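Local coordinates for protein Hpr(Ser) kinase (Coxiella burnetii, PDB 3TQF) that probably phosphorylates, at the expense of ATP, and dephosphorylates a regulatory serine of the phosphocarrier protein HPr, at residues Leu32-His41 with Asn140-Leu148; His96-Met107 with Val128-His136. All coordinates share one frame; numbering follows the deposited sequence.

Contact 1 (Leu32-His41 with Asn140-Leu148); sequences LSLALIDRGH and NLPLLIETL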
loop_
_atom_site.group_PDB
_atom_site.type_symbol
_atom_site.label_atom_id
_atom_site.label_comp_id
_atom_site.label_asym_id
_atom_site.label_seq_id
_atom_site.Cartn_x
_atom_site.Cartn_y
_atom_site.Cartn_z
ATOM N N LEU A 32 0.790 0.353 11.014
ATOM C CA LEU A 32 -0.447 -0.335 10.653
ATOM C C LEU A 32 -1.676 0.450 11.099
ATOM O O LEU A 32 -2.654 0.547 10.351
ATOM C CB LEU A 32 -0.485 -1.744 11.246
ATOM C CG LEU A 32 -1.746 -2.578 11.005
ATOM C CD1 LEU A 32 -2.093 -2.628 9.528
ATOM C CD2 LEU A 32 -1.563 -3.984 11.573
ATOM N N SER A 33 -1.632 1.005 12.311
ATOM C CA SER A 33 -2.729 1.839 12.805
ATOM C C SER A 33 -2.980 2.995 11.847
ATOM O O SER A 33 -4.102 3.188 11.392
ATOM C CB SER A 33 -2.435 2.380 14.208
ATOM O OG SER A 33 -2.522 1.356 15.188
ATOM N N LEU A 34 -1.925 3.736 11.522
ATOM C CA LEU A 34 -2.024 4.859 10.596
ATOM C C LEU A 34 -2.678 4.437 9.283
ATOM O O LEU A 34 -3.627 5.069 8.828
ATOM C CB LEU A 34 -0.637 5.461 10.320
ATOM C CG LEU A 34 -0.605 6.815 9.588
ATOM C CD1 LEU A 34 -1.291 7.894 10.405
ATOM C CD2 LEU A 34 0.825 7.233 9.258
ATOM N N ALA A 35 -2.177 3.361 8.683
ATOM C CA ALA A 35 -2.715 2.862 7.415
ATOM C C ALA A 35 -4.199 2.503 7.531
ATOM O O ALA A 35 -4.985 2.821 6.642
ATOM C CB ALA A 35 -1.918 1.670 6.931
ATOM N N LEU A 36 -4.578 1.858 8.632
ATOM C CA LEU A 36 -5.980 1.545 8.882
ATOM C C LEU A 36 -6.834 2.809 9.043
ATOM O O LEU A 36 -7.964 2.852 8.556
ATOM C CB LEU A 36 -6.119 0.636 10.103
ATOM C CG LEU A 36 -5.652 -0.807 9.876
ATOM C CD1 LEU A 36 -5.484 -1.528 11.195
ATOM C CD2 LEU A 36 -6.623 -1.558 8.982
ATOM N N ILE A 37 -6.297 3.837 9.705
ATOM C CA ILE A 37 -6.993 5.130 9.801
ATOM C C ILE A 37 -7.224 5.708 8.401
ATOM O O ILE A 37 -8.284 6.259 8.117
ATOM C CB ILE A 37 -6.210 6.192 10.647
ATOM C CG1 ILE A 37 -5.911 5.701 12.069
ATOM C CG2 ILE A 37 -6.990 7.505 10.723
ATOM C CD1 ILE A 37 -7.107 5.145 12.800
ATOM N N ASP A 38 -6.220 5.564 7.538
ATOM C CA ASP A 38 -6.259 6.077 6.166
ATOM C C ASP A 38 -7.290 5.347 5.312
ATOM O O ASP A 38 -7.804 5.907 4.351
ATOM C CB ASP A 38 -4.866 5.963 5.527
ATOM C CG ASP A 38 -4.795 6.586 4.144
ATOM O OD1 ASP A 38 -5.087 7.794 4.009
ATOM O OD2 ASP A 38 -4.434 5.865 3.190
ATOM N N ARG A 39 -7.604 4.104 5.671
ATOM C CA ARG A 39 -8.661 3.355 4.982
ATOM C C ARG A 39 -10.056 3.660 5.527
ATOM O O ARG A 39 -11.023 3.070 5.073
ATOM C CB ARG A 39 -8.429 1.844 5.049
ATOM C CG ARG A 39 -6.977 1.401 4.913
ATOM C CD ARG A 39 -6.724 0.421 3.792
ATOM N NE ARG A 39 -7.872 -0.396 3.424
ATOM C CZ ARG A 39 -8.037 -0.924 2.214
ATOM N NH1 ARG A 39 -7.125 -0.742 1.261
ATOM N NH2 ARG A 39 -9.120 -1.637 1.950
ATOM N N GLY A 40 -10.163 4.561 6.499
ATOM C CA GLY A 40 -11.461 5.004 7.015
ATOM C C GLY A 40 -11.860 4.403 8.354
ATOM O O GLY A 40 -12.995 4.587 8.800
ATOM N N HIS A 41 -10.938 3.695 9.002
ATOM C CA HIS A 41 -11.203 3.088 10.303
ATOM C C HIS A 41 -10.839 4.078 11.399
ATOM O O HIS A 41 -10.487 5.221 11.103
ATOM C CB HIS A 41 -10.440 1.770 10.445
ATOM C CG HIS A 41 -10.721 0.804 9.335
ATOM N ND1 HIS A 41 -11.999 0.433 8.980
ATOM C CD2 HIS A 41 -9.892 0.157 8.485
ATOM C CE1 HIS A 41 -11.946 -0.408 7.965
ATOM N NE2 HIS A 41 -10.679 -0.592 7.646
ATOM N N ASN A 140 0.615 -5.659 1.616
ATOM C CA ASN A 140 -0.511 -4.791 1.938
ATOM C C ASN A 140 -1.199 -5.261 3.209
ATOM O O ASN A 140 -2.393 -5.553 3.216
ATOM C CB ASN A 140 -1.488 -4.694 0.756
ATOM C CG ASN A 140 -2.186 -3.330 0.671
ATOM O OD1 ASN A 140 -2.570 -2.729 1.692
ATOM N ND2 ASN A 140 -2.349 -2.835 -0.558
ATOM N N LEU A 141 -0.426 -5.299 4.291
ATOM C CA LEU A 141 -0.912 -5.711 5.612
ATOM C C LEU A 141 -2.188 -4.990 6.077
ATOM O O LEU A 141 -3.044 -5.616 6.691
ATOM C CB LEU A 141 0.200 -5.543 6.655
ATOM C CG LEU A 141 -0.091 -5.980 8.093
ATOM C CD1 LEU A 141 -0.436 -7.453 8.166
ATOM C CD2 LEU A 141 1.104 -5.668 8.979
ATOM N N PRO A 142 -2.322 -3.681 5.798
ATOM C CA PRO A 142 -3.568 -3.021 6.194
ATOM C C PRO A 142 -4.792 -3.659 5.562
ATOM O O PRO A 142 -5.792 -3.886 6.247
ATOM C CB PRO A 142 -3.390 -1.593 5.679
ATOM C CG PRO A 142 -1.926 -1.393 5.644
ATOM C CD PRO A 142 -1.351 -2.717 5.252
ATOM N N LEU A 143 -4.707 -3.958 4.268
ATOM C CA LEU A 143 -5.813 -4.595 3.563
ATOM C C LEU A 143 -6.053 -5.994 4.117
ATOM O O LEU A 143 -7.192 -6.432 4.220
ATOM C CB LEU A 143 -5.531 -4.662 2.060
ATOM C CG LEU A 143 -6.592 -5.336 1.188
ATOM C CD1 LEU A 143 -7.862 -4.518 1.149
ATOM C CD2 LEU A 143 -6.055 -5.560 -0.209
ATOM N N LEU A 144 -4.979 -6.688 4.475
ATOM C CA LEU A 144 -5.092 -8.045 4.986
ATOM C C LEU A 144 -5.793 -8.068 6.333
ATOM O O LEU A 144 -6.694 -8.873 6.559
ATOM C CB LEU A 144 -3.710 -8.697 5.091
ATOM C CG LEU A 144 -2.940 -8.856 3.770
ATOM C CD1 LEU A 144 -1.685 -9.682 3.984
ATOM C CD2 LEU A 144 -3.811 -9.470 2.699
ATOM N N ILE A 145 -5.387 -7.163 7.216
ATOM C CA ILE A 145 -5.981 -7.045 8.545
ATOM C C ILE A 145 -7.430 -6.573 8.468
ATOM O O ILE A 145 -8.279 -7.055 9.207
ATOM C CB ILE A 145 -5.158 -6.088 9.423
ATOM C CG1 ILE A 145 -3.787 -6.701 9.724
ATOM C CG2 ILE A 145 -5.891 -5.767 10.731
ATOM C CD1 ILE A 145 -3.831 -7.896 10.648
ATOM N N GLU A 146 -7.718 -5.641 7.571
ATOM C CA GLU A 146 -9.101 -5.209 7.350
ATOM C C GLU A 146 -9.965 -6.369 6.876
ATOM O O GLU A 146 -11.093 -6.531 7.323
ATOM C CB GLU A 146 -9.160 -4.070 6.325
ATOM C CG GLU A 146 -10.576 -3.676 5.908
ATOM C CD GLU A 146 -10.587 -2.639 4.814
ATOM O OE1 GLU A 146 -10.406 -1.445 5.114
ATOM O OE2 GLU A 146 -10.776 -3.017 3.644
ATOM N N THR A 147 -9.425 -7.167 5.964
ATOM C CA THR A 147 -10.136 -8.324 5.422
ATOM C C THR A 147 -10.323 -9.407 6.486
ATOM O O THR A 147 -11.382 -10.027 6.563
ATOM C CB THR A 147 -9.396 -8.907 4.208
ATOM O OG1 THR A 147 -9.160 -7.863 3.256
ATOM C CG2 THR A 147 -10.213 -10.000 3.550
ATOM N N LEU A 148 -9.292 -9.619 7.303
ATOM C CA LEU A 148 -9.357 -10.567 8.413
ATOM C C LEU A 148 -10.463 -10.204 9.393
ATOM O O LEU A 148 -11.157 -11.086 9.904
ATOM C CB LEU A 148 -8.030 -10.591 9.163
ATOM C CG LEU A 148 -7.864 -11.659 10.238
ATOM C CD1 LEU A 148 -7.634 -13.026 9.610
ATOM C CD2 LEU A 148 -6.712 -11.287 11.150
#
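Glu146 reaches across to Arg39 and His41, which follow the last turn of helix 29-38. Arg39 takes the carboxylate side-on: its NE lies 3.2 Å from Glu146 OE1, an oxygen that sits almost in the guanidinium plane, and its NH2 completes the salt bridge at 2.7 Å from Glu146 OE2. With the two planes 58° apart, both nitrogens approach from above the carboxylate. His41 stands nearly perpendicular to it, and its NE2 donates over 2.7 Å to the anti lone pair of Glu146 OE1. Three N-H groups thus grip the two oxygens and restrict their rotation. Glutamate has the length for this: CG anti to the backbone N (chi1 173°) and an extended chain carry the carboxylate across the gap. Leu143 lies over one guanidinium face.

The helices 32-38 and 141-148 cross at -71°, their axes 9.3 Å apart, and helix 29-38 follows a loop whose pattern is consistent with a Walker A P-loop. Pro142, in the first turn after the N-cap Asn140, needs no N-H there; its ring rests on the methyl of Ala35, a small residue where the two helices face each other. Leu32 divides its two methyls between neighbours, CD1 lying 3.7 Å from Pro142 CA and CD2 4.0 Å from Ile145 CG1. Leu36 CD2 packs 3.7 Å from Pro142 O. Behind them, Leu32 and Ile145 rest on Leu101 of strand 92-102. Gly40, with positive phi, ends helix 29-38 in a Schellman motif, setting the path of the chain into His41. Arg39 NH1 has a second carboxylate, Asp38 of the second subunit.

Contact 2 (His96-Met107 with Val128-His136); sequences HLSISLVKPEKM and VPKILFPIH
Strands 96-102 and 128-134 run parallel, with a 29° twist between their directions, and pair Ser98 with Lys130 through Val102 with Pro134. Six backbone hydrogen bonds join them: Ser98, Ser100 and Val102 each donate and accept, spanning neighbouring odd-numbered residues from Pro129 to Ile135. The straightest is Val102 N to Phe133 O, 2.8 Å with 176° at the hydrogen. Both prolines of strand 128-134 fit this pattern. Pro129 contributes its carbonyl, and its CD, in place of an N-H, meets His96 O; Pro134 has its nitrogen on the edge that the pairing does not use.

On one face, Ile99, Leu101, Ile131 and Phe133 form an apolar surface, part of it under helix 141-165. Ile99 and Phe133 point the same way, side by side, with Ile99 CG2 4.1 Å from Phe133 CB. Leu97 starts away from the neighbouring strand, but CG anti to its backbone N (chi1 177°) brings CD1 back to within 4.0 Å of Ile131 CG1. The other face is mixed: Lys130 lies extended, its CE 4.0 Å from Ser100 CB, while Ser100 CB meets Leu132 CD2 at 3.9 Å. The short side chain of Ser100 lets Lys130 and Leu132 lie against its CB, and Ser98 OG has a weak hydrogen bond to Glu121.

Beyond the strands, Pro104 CG sits over a face of the His136 ring, a CH-pi contact 3.9 Å from the centroid. The selenium of Met107, a selenomethionine, lies against Leu132 CB and Pro134 CD; its methyl is placed doubtfully. Because all six bonds come from the main chain, none of the strand pairing uses a polar side-chain group, and one face can be apolar while the other carries hydroxyls and a lysine.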
loop_
_atom_site.group_PDB
_atom_site.type_symbol
_atom_site.label_atom_id
_atom_site.label_comp_id
_atom_site.label_asym_id
_atom_site.label_seq_id
_atom_site.Cartn_x
_atom_site.Cartn_y
_atom_site.Cartn_z
ATOM N N HIS A 96 -13.831 -6.776 20.695
ATOM C CA HIS A 96 -14.413 -7.925 19.992
ATOM C C HIS A 96 -13.376 -8.964 19.569
ATOM O O HIS A 96 -13.651 -10.167 19.586
ATOM C CB HIS A 96 -15.174 -7.448 18.754
ATOM C CG HIS A 96 -16.416 -6.680 19.073
ATOM N ND1 HIS A 96 -17.656 -7.275 19.149
ATOM C CD2 HIS A 96 -16.610 -5.369 19.345
ATOM C CE1 HIS A 96 -18.561 -6.362 19.455
ATOM N NE2 HIS A 96 -17.952 -5.196 19.579
ATOM N N LEU A 97 -12.193 -8.500 19.179
ATOM C CA LEU A 97 -11.182 -9.367 18.602
ATOM C C LEU A 97 -9.800 -8.928 19.046
ATOM O O LEU A 97 -9.558 -7.745 19.278
ATOM C CB LEU A 97 -11.278 -9.318 17.077
ATOM C CG LEU A 97 -10.275 -10.107 16.233
ATOM C CD1 LEU A 97 -10.525 -11.600 16.341
ATOM C CD2 LEU A 97 -10.359 -9.648 14.784
ATOM N N SER A 98 -8.899 -9.900 19.158
ATOM C CA SER A 98 -7.506 -9.654 19.482
ATOM C C SER A 98 -6.645 -10.298 18.406
ATOM O O SER A 98 -6.656 -11.511 18.262
ATOM C CB SER A 98 -7.186 -10.257 20.846
ATOM O OG SER A 98 -5.789 -10.391 21.042
ATOM N N ILE A 99 -5.918 -9.493 17.642
ATOM C CA ILE A 99 -5.010 -10.018 16.627
ATOM C C ILE A 99 -3.576 -9.910 17.120
ATOM O O ILE A 99 -3.143 -8.858 17.580
ATOM C CB ILE A 99 -5.141 -9.275 15.286
ATOM C CG1 ILE A 99 -6.553 -9.427 14.723
ATOM C CG2 ILE A 99 -4.128 -9.808 14.281
ATOM C CD1 ILE A 99 -6.811 -8.565 13.517
ATOM N N SER A 100 -2.850 -11.016 17.018
ATOM C CA SER A 100 -1.465 -11.096 17.448
ATOM C C SER A 100 -0.591 -11.310 16.218
ATOM O O SER A 100 -0.618 -12.385 15.621
ATOM C CB SER A 100 -1.297 -12.249 18.435
ATOM O OG SER A 100 0.007 -12.268 18.975
ATOM N N LEU A 101 0.164 -10.278 15.837
ATOM C CA LEU A 101 1.014 -10.323 14.648
ATOM C C LEU A 101 2.267 -11.115 14.953
ATOM O O LEU A 101 3.023 -10.748 15.843
ATOM C CB LEU A 101 1.404 -8.913 14.208
ATOM C CG LEU A 101 0.276 -7.954 13.818
ATOM C CD1 LEU A 101 0.847 -6.578 13.559
ATOM C CD2 LEU A 101 -0.487 -8.461 12.602
ATOM N N VAL A 102 2.481 -12.194 14.206
ATOM C CA VAL A 102 3.563 -13.136 14.470
ATOM C C VAL A 102 4.484 -13.240 13.266
ATOM O O VAL A 102 4.029 -13.161 12.128
ATOM C CB VAL A 102 3.002 -14.537 14.774
ATOM C CG1 VAL A 102 4.128 -15.541 14.992
ATOM C CG2 VAL A 102 2.087 -14.483 15.986
ATOM N N LYS A 103 5.778 -13.418 13.522
ATOM C CA LYS A 103 6.754 -13.617 12.457
ATOM C C LYS A 103 6.519 -15.010 11.882
ATOM O O LYS A 103 6.366 -15.967 12.641
ATOM C CB LYS A 103 8.187 -13.516 12.986
ATOM C CG LYS A 103 8.529 -12.212 13.724
ATOM C CD LYS A 103 9.146 -11.157 12.819
ATOM C CE LYS A 103 9.746 -10.018 13.642
ATOM N NZ LYS A 103 11.029 -10.401 14.300
ATOM N N PRO A 104 6.481 -15.133 10.545
ATOM C CA PRO A 104 6.211 -16.414 9.896
ATOM C C PRO A 104 6.977 -17.602 10.472
ATOM O O PRO A 104 6.408 -18.683 10.601
ATOM C CB PRO A 104 6.631 -16.155 8.453
ATOM C CG PRO A 104 6.343 -14.721 8.246
ATOM C CD PRO A 104 6.579 -14.040 9.562
ATOM N N GLU A 105 8.247 -17.397 10.820
ATOM C CA GLU A 105 9.106 -18.488 11.310
ATOM C C GLU A 105 8.634 -19.020 12.668
ATOM O O GLU A 105 8.808 -20.203 12.967
ATOM C CB GLU A 105 10.578 -18.055 11.437
ATOM C CG GLU A 105 11.063 -17.012 10.436
ATOM C CD GLU A 105 10.886 -15.587 10.949
ATOM O OE1 GLU A 105 11.553 -15.228 11.945
ATOM O OE2 GLU A 105 10.078 -14.834 10.363
ATOM N N LYS A 106 8.044 -18.139 13.479
ATOM C CA LYS A 106 7.602 -18.478 14.835
ATOM C C LYS A 106 6.131 -18.895 14.875
ATOM O O LYS A 106 5.582 -19.176 15.942
ATOM C CB LYS A 106 7.836 -17.284 15.767
ATOM C CG LYS A 106 9.309 -16.873 15.881
ATOM C CD LYS A 106 9.478 -15.425 16.340
ATOM C CE LYS A 106 10.895 -14.928 16.085
ATOM N NZ LYS A 106 11.086 -13.532 16.563
HETATM N N MSE A 107 5.506 -18.943 13.703
HETATM C CA MSE A 107 4.094 -19.271 13.579
HETATM C C MSE A 107 3.873 -20.769 13.800
HETATM O O MSE A 107 4.555 -21.582 13.182
HETATM C CB MSE A 107 3.619 -18.881 12.181
HETATM C CG MSE A 107 2.129 -18.918 11.992
HETATM SE SE MSE A 107 1.218 -17.315 12.611
HETATM C CE MSE A 107 -0.564 -17.934 12.130
ATOM N N VAL A 128 -12.065 -13.474 24.645
ATOM C CA VAL A 128 -11.958 -12.707 23.419
ATOM C C VAL A 128 -11.281 -13.585 22.362
ATOM O O VAL A 128 -10.199 -14.121 22.603
ATOM C CB VAL A 128 -11.143 -11.427 23.638
ATOM C CG1 VAL A 128 -10.966 -10.679 22.323
ATOM C CG2 VAL A 128 -11.819 -10.548 24.679
ATOM N N PRO A 129 -11.927 -13.760 21.196
ATOM C CA PRO A 129 -11.290 -14.520 20.124
ATOM C C PRO A 129 -9.960 -13.902 19.721
ATOM O O PRO A 129 -9.829 -12.678 19.703
ATOM C CB PRO A 129 -12.293 -14.429 18.971
ATOM C CG PRO A 129 -13.598 -14.111 19.600
ATOM C CD PRO A 129 -13.319 -13.395 20.879
ATOM N N LYS A 130 -8.985 -14.750 19.412
ATOM C CA LYS A 130 -7.627 -14.307 19.128
ATOM C C LYS A 130 -7.119 -14.982 17.867
ATOM O O LYS A 130 -7.212 -16.197 17.737
ATOM C CB LYS A 130 -6.710 -14.656 20.299
ATOM C CG LYS A 130 -5.344 -14.009 20.252
ATOM C CD LYS A 130 -4.355 -14.785 21.106
ATOM C CE LYS A 130 -3.171 -13.931 21.539
ATOM N NZ LYS A 130 -2.577 -14.422 22.822
ATOM N N ILE A 131 -6.582 -14.193 16.942
ATOM C CA ILE A 131 -6.017 -14.729 15.714
ATOM C C ILE A 131 -4.516 -14.522 15.732
ATOM O O ILE A 131 -4.045 -13.457 16.095
ATOM C CB ILE A 131 -6.610 -14.037 14.468
ATOM C CG1 ILE A 131 -8.130 -14.231 14.425
ATOM C CG2 ILE A 131 -5.965 -14.581 13.194
ATOM C CD1 ILE A 131 -8.798 -13.599 13.230
ATOM N N LEU A 132 -3.772 -15.555 15.365
ATOM C CA LEU A 132 -2.338 -15.434 15.131
ATOM C C LEU A 132 -2.142 -15.169 13.647
ATOM O O LEU A 132 -2.437 -16.028 12.826
ATOM C CB LEU A 132 -1.603 -16.721 15.538
ATOM C CG LEU A 132 -1.729 -17.208 16.988
ATOM C CD1 LEU A 132 -0.778 -18.361 17.220
ATOM C CD2 LEU A 132 -1.457 -16.111 17.997
ATOM N N PHE A 133 -1.666 -13.977 13.299
ATOM C CA PHE A 133 -1.510 -13.602 11.897
ATOM C C PHE A 133 -0.048 -13.470 11.494
ATOM O O PHE A 133 0.684 -12.697 12.097
ATOM C CB PHE A 133 -2.238 -12.296 11.595
ATOM C CG PHE A 133 -2.387 -12.031 10.128
ATOM C CD1 PHE A 133 -1.511 -11.193 9.466
ATOM C CD2 PHE A 133 -3.381 -12.662 9.400
ATOM C CE1 PHE A 133 -1.637 -10.967 8.116
ATOM C CE2 PHE A 133 -3.511 -12.442 8.046
ATOM C CZ PHE A 133 -2.638 -11.592 7.403
ATOM N N PRO A 134 0.373 -14.214 10.452
ATOM C CA PRO A 134 1.747 -14.146 9.976
ATOM C C PRO A 134 2.028 -12.843 9.245
ATOM O O PRO A 134 1.264 -12.457 8.364
ATOM C CB PRO A 134 1.838 -15.321 9.011
ATOM C CG PRO A 134 0.473 -15.484 8.500
ATOM C CD PRO A 134 -0.443 -15.116 9.619
ATOM N N ILE A 135 3.122 -12.181 9.610
ATOM C CA ILE A 135 3.464 -10.885 9.039
ATOM C C ILE A 135 4.576 -11.014 8.002
ATOM O O ILE A 135 5.721 -11.300 8.341
ATOM C CB ILE A 135 3.868 -9.875 10.142
ATOM C CG1 ILE A 135 4.145 -8.495 9.541
ATOM C CG2 ILE A 135 5.086 -10.365 10.920
ATOM C CD1 ILE A 135 3.984 -7.350 10.546
ATOM N N HIS A 136 4.223 -10.818 6.735
ATOM C CA HIS A 136 5.201 -10.735 5.653
ATOM C C HIS A 136 5.349 -9.266 5.274
ATOM O O HIS A 136 4.352 -8.545 5.227
ATOM C CB HIS A 136 4.729 -11.528 4.440
ATOM C CG HIS A 136 4.544 -12.990 4.704
ATOM N ND1 HIS A 136 5.563 -13.908 4.564
ATOM C CD2 HIS A 136 3.453 -13.695 5.086
ATOM C CE1 HIS A 136 5.111 -15.113 4.855
ATOM N NE2 HIS A 136 3.833 -15.012 5.176
#

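Overall arrangement
Both contacts belong to one layered core: contact 2 forms two neighbouring strands of the sheet, and contact 1 sets two helices against each other over it. They share a border, where Leu141 and Leu148 of the second helix pack on Phe133, Ile135, Ile99 and Ile131. Helix 141-165 follows strand 126-134 in the chain, so the second segment of contact 2 leads directly into the second segment of contact 1. Contact 1 is the more buried, yet it combines an apolar centre with a charged cluster at its subunit-facing margin; contact 2 is only partly buried and relies on main-chain hydrogen bonds between its strands. Each also touches the second subunit, contact 1 by a salt bridge and packing, contact 2 by packing.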